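PDB 1JL5: outer protein YopM from Yersinia pestis, which is a leucine-rich repeat effector and virulence factor that probably alters host cell physiology and promotes bacterial survival in host tissues. Local coordinates for residues A[301-306]-A[321-326]. Numbering follows the deposited sequence.
Sequences YLNASS and ELNVSN. With CA (calcium ion), chain B.
N303 and N323 lie side by side with their carboxamides stacked, the amide planes 10° apart and N303 OD1 resting 3.6 Å from N323 CG. Both CG atoms stand anti to the backbone N (chi1 -173°), which bends each carboxamide along its own chain toward the turn after the strand. There N303 OD1 accepts from S305 N and, on a lone pair, from S305 OG at 2.6 Å; N323 OD1 takes S325 N. Each is an Asx turn. On the same face the Y301 ring runs beside the extended E321 side chain, whose carboxylate is turned nearly perpendicular (84°), with OE1 in the ring plane 3.3 Å from CD1. A water donates to E321 OE2 and accepts from N323 ND2, while R341 forms a salt bridge with the same carboxylate oxygen. L302 and L322 point to the other face, side by side, CD2 of L302 meeting CD1 of L322 at 3.5 Å. Between these layers the parallel backbones are joined by L302 N to E321 O, N323 N to L302 O and A304 N to N323 O. Beyond the turns N326 ND2 reaches S306 OG at 2.6 Å, near its amide plane, and also E286 of the second subunit; its OD1 binds calcium at 2.2 Å, with three waters and N246 and D266 of that subunit, so the metal bridges two chains. A304 O and V324 O meet the asparagine ladder of N307, N327 and N347. Strands 301-303 and 321-323 belong to consecutive leucine-rich repeats, flanked by strands 281-283 and 341-343, with L322 and V324 packing on L312.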
loop_
_atom_site.group_PDB
_atom_site.type_symbol
_atom_site.label_atom_id
_atom_site.label_comp_id
_atom_site.label_asym_id
_atom_site.label_seq_id
_atom_site.Cartn_x
_atom_site.Cartn_y
_atom_site.Cartn_z
ATOM N N TYR A 301 -17.556 -16.365 -5.473
ATOM C CA TYR A 301 -16.576 -15.325 -5.661
ATOM C C TYR A 301 -16.377 -14.930 -7.097
ATOM O O TYR A 301 -16.125 -15.757 -7.965
ATOM C CB TYR A 301 -15.244 -15.791 -5.090
ATOM C CG TYR A 301 -14.081 -14.867 -5.343
ATOM C CD1 TYR A 301 -13.750 -13.865 -4.433
ATOM C CD2 TYR A 301 -13.281 -15.025 -6.472
ATOM C CE1 TYR A 301 -12.642 -13.049 -4.639
ATOM C CE2 TYR A 301 -12.173 -14.215 -6.685
ATOM C CZ TYR A 301 -11.857 -13.233 -5.764
ATOM O OH TYR A 301 -10.742 -12.450 -5.963
ATOM N N LEU A 302 -16.491 -13.641 -7.339
ATOM C CA LEU A 302 -16.267 -13.140 -8.658
ATOM C C LEU A 302 -15.325 -11.971 -8.540
ATOM O O LEU A 302 -15.601 -10.991 -7.845
ATOM C CB LEU A 302 -17.558 -12.675 -9.318
ATOM C CG LEU A 302 -17.268 -11.933 -10.632
ATOM C CD1 LEU A 302 -16.502 -12.840 -11.586
ATOM C CD2 LEU A 302 -18.561 -11.468 -11.268
ATOM N N ASN A 303 -14.180 -12.108 -9.179
ATOM C CA ASN A 303 -13.241 -11.019 -9.209
ATOM C C ASN A 303 -13.153 -10.724 -10.694
ATOM O O ASN A 303 -12.605 -11.515 -11.459
ATOM C CB ASN A 303 -11.878 -11.426 -8.679
ATOM C CG ASN A 303 -10.946 -10.245 -8.554
ATOM O OD1 ASN A 303 -11.170 -9.203 -9.169
ATOM N ND2 ASN A 303 -9.895 -10.398 -7.766
ATOM N N ALA A 304 -13.746 -9.611 -11.096
ATOM C CA ALA A 304 -13.734 -9.194 -12.491
ATOM C C ALA A 304 -13.151 -7.791 -12.505
ATOM O O ALA A 304 -13.399 -7.000 -13.410
ATOM C CB ALA A 304 -15.151 -9.183 -13.043
ATOM N N SER A 305 -12.379 -7.483 -11.475
ATOM C CA SER A 305 -11.776 -6.169 -11.371
ATOM C C SER A 305 -10.811 -5.916 -12.511
ATOM O O SER A 305 -10.263 -6.845 -13.108
ATOM C CB SER A 305 -11.027 -6.034 -10.042
ATOM O OG SER A 305 -9.980 -6.983 -9.974
ATOM N N SER A 306 -10.616 -4.643 -12.815
ATOM C CA SER A 306 -9.679 -4.240 -13.846
ATOM C C SER A 306 -9.911 -4.855 -15.207
ATOM O O SER A 306 -8.994 -5.340 -15.862
ATOM C CB SER A 306 -8.259 -4.512 -13.372
ATOM O OG SER A 306 -7.973 -3.629 -12.304
ATOM N N GLU A 321 -18.738 -12.761 -2.727
ATOM C CA GLU A 321 -17.766 -11.724 -2.951
ATOM C C GLU A 321 -17.793 -11.295 -4.390
ATOM O O GLU A 321 -17.664 -12.104 -5.308
ATOM C CB GLU A 321 -16.356 -12.168 -2.582
ATOM C CG GLU A 321 -15.350 -11.063 -2.859
ATOM C CD GLU A 321 -14.017 -11.283 -2.188
ATOM O OE1 GLU A 321 -13.850 -12.310 -1.499
ATOM O OE2 GLU A 321 -13.135 -10.416 -2.355
ATOM N N LEU A 322 -17.997 -10.006 -4.574
ATOM C CA LEU A 322 -18.016 -9.444 -5.892
ATOM C C LEU A 322 -16.955 -8.380 -5.940
ATOM O O LEU A 322 -17.020 -7.384 -5.221
ATOM C CB LEU A 322 -19.358 -8.808 -6.205
ATOM C CG LEU A 322 -19.372 -8.113 -7.567
ATOM C CD1 LEU A 322 -19.133 -9.148 -8.659
ATOM C CD2 LEU A 322 -20.700 -7.398 -7.773
ATOM N N ASN A 323 -15.954 -8.610 -6.771
ATOM C CA ASN A 323 -14.921 -7.623 -6.942
ATOM C C ASN A 323 -14.957 -7.236 -8.401
ATOM O O ASN A 323 -14.558 -8.007 -9.272
ATOM C CB ASN A 323 -13.546 -8.174 -6.593
ATOM C CG ASN A 323 -12.490 -7.099 -6.617
ATOM O OD1 ASN A 323 -12.693 -6.046 -7.223
ATOM N ND2 ASN A 323 -11.361 -7.350 -5.971
ATOM N N VAL A 324 -15.483 -6.053 -8.669
ATOM C CA VAL A 324 -15.555 -5.544 -10.028
ATOM C C VAL A 324 -14.856 -4.205 -9.970
ATOM O O VAL A 324 -15.143 -3.276 -10.722
ATOM C CB VAL A 324 -16.999 -5.369 -10.485
ATOM C CG1 VAL A 324 -17.642 -6.734 -10.661
ATOM C CG2 VAL A 324 -17.762 -4.542 -9.473
ATOM N N SER A 325 -13.929 -4.127 -9.032
ATOM C CA SER A 325 -13.153 -2.927 -8.839
ATOM C C SER A 325 -12.468 -2.568 -10.137
ATOM O O SER A 325 -12.098 -3.433 -10.932
ATOM C CB SER A 325 -12.084 -3.154 -7.772
ATOM O OG SER A 325 -11.330 -1.972 -7.591
ATOM N N ASN A 326 -12.299 -1.277 -10.345
ATOM C CA ASN A 326 -11.613 -0.798 -11.518
ATOM C C ASN A 326 -12.192 -1.309 -12.816
ATOM O O ASN A 326 -11.541 -2.016 -13.579
ATOM C CB ASN A 326 -10.131 -1.157 -11.444
ATOM C CG ASN A 326 -9.336 -0.486 -12.532
ATOM O OD1 ASN A 326 -9.673 0.615 -12.954
ATOM N ND2 ASN A 326 -8.274 -1.136 -12.987
HETATM CA CA CA B . -9.789 2.674 -13.836
HETATM O O HOH W 1 -11.543 -9.575 -4.200
HETATM O O HOH W 2 -7.595 2.449 -13.734
HETATM O O HOH W 3 -9.711 3.836 -11.944
HETATM O O HOH W 4 -12.076 2.265 -13.866
#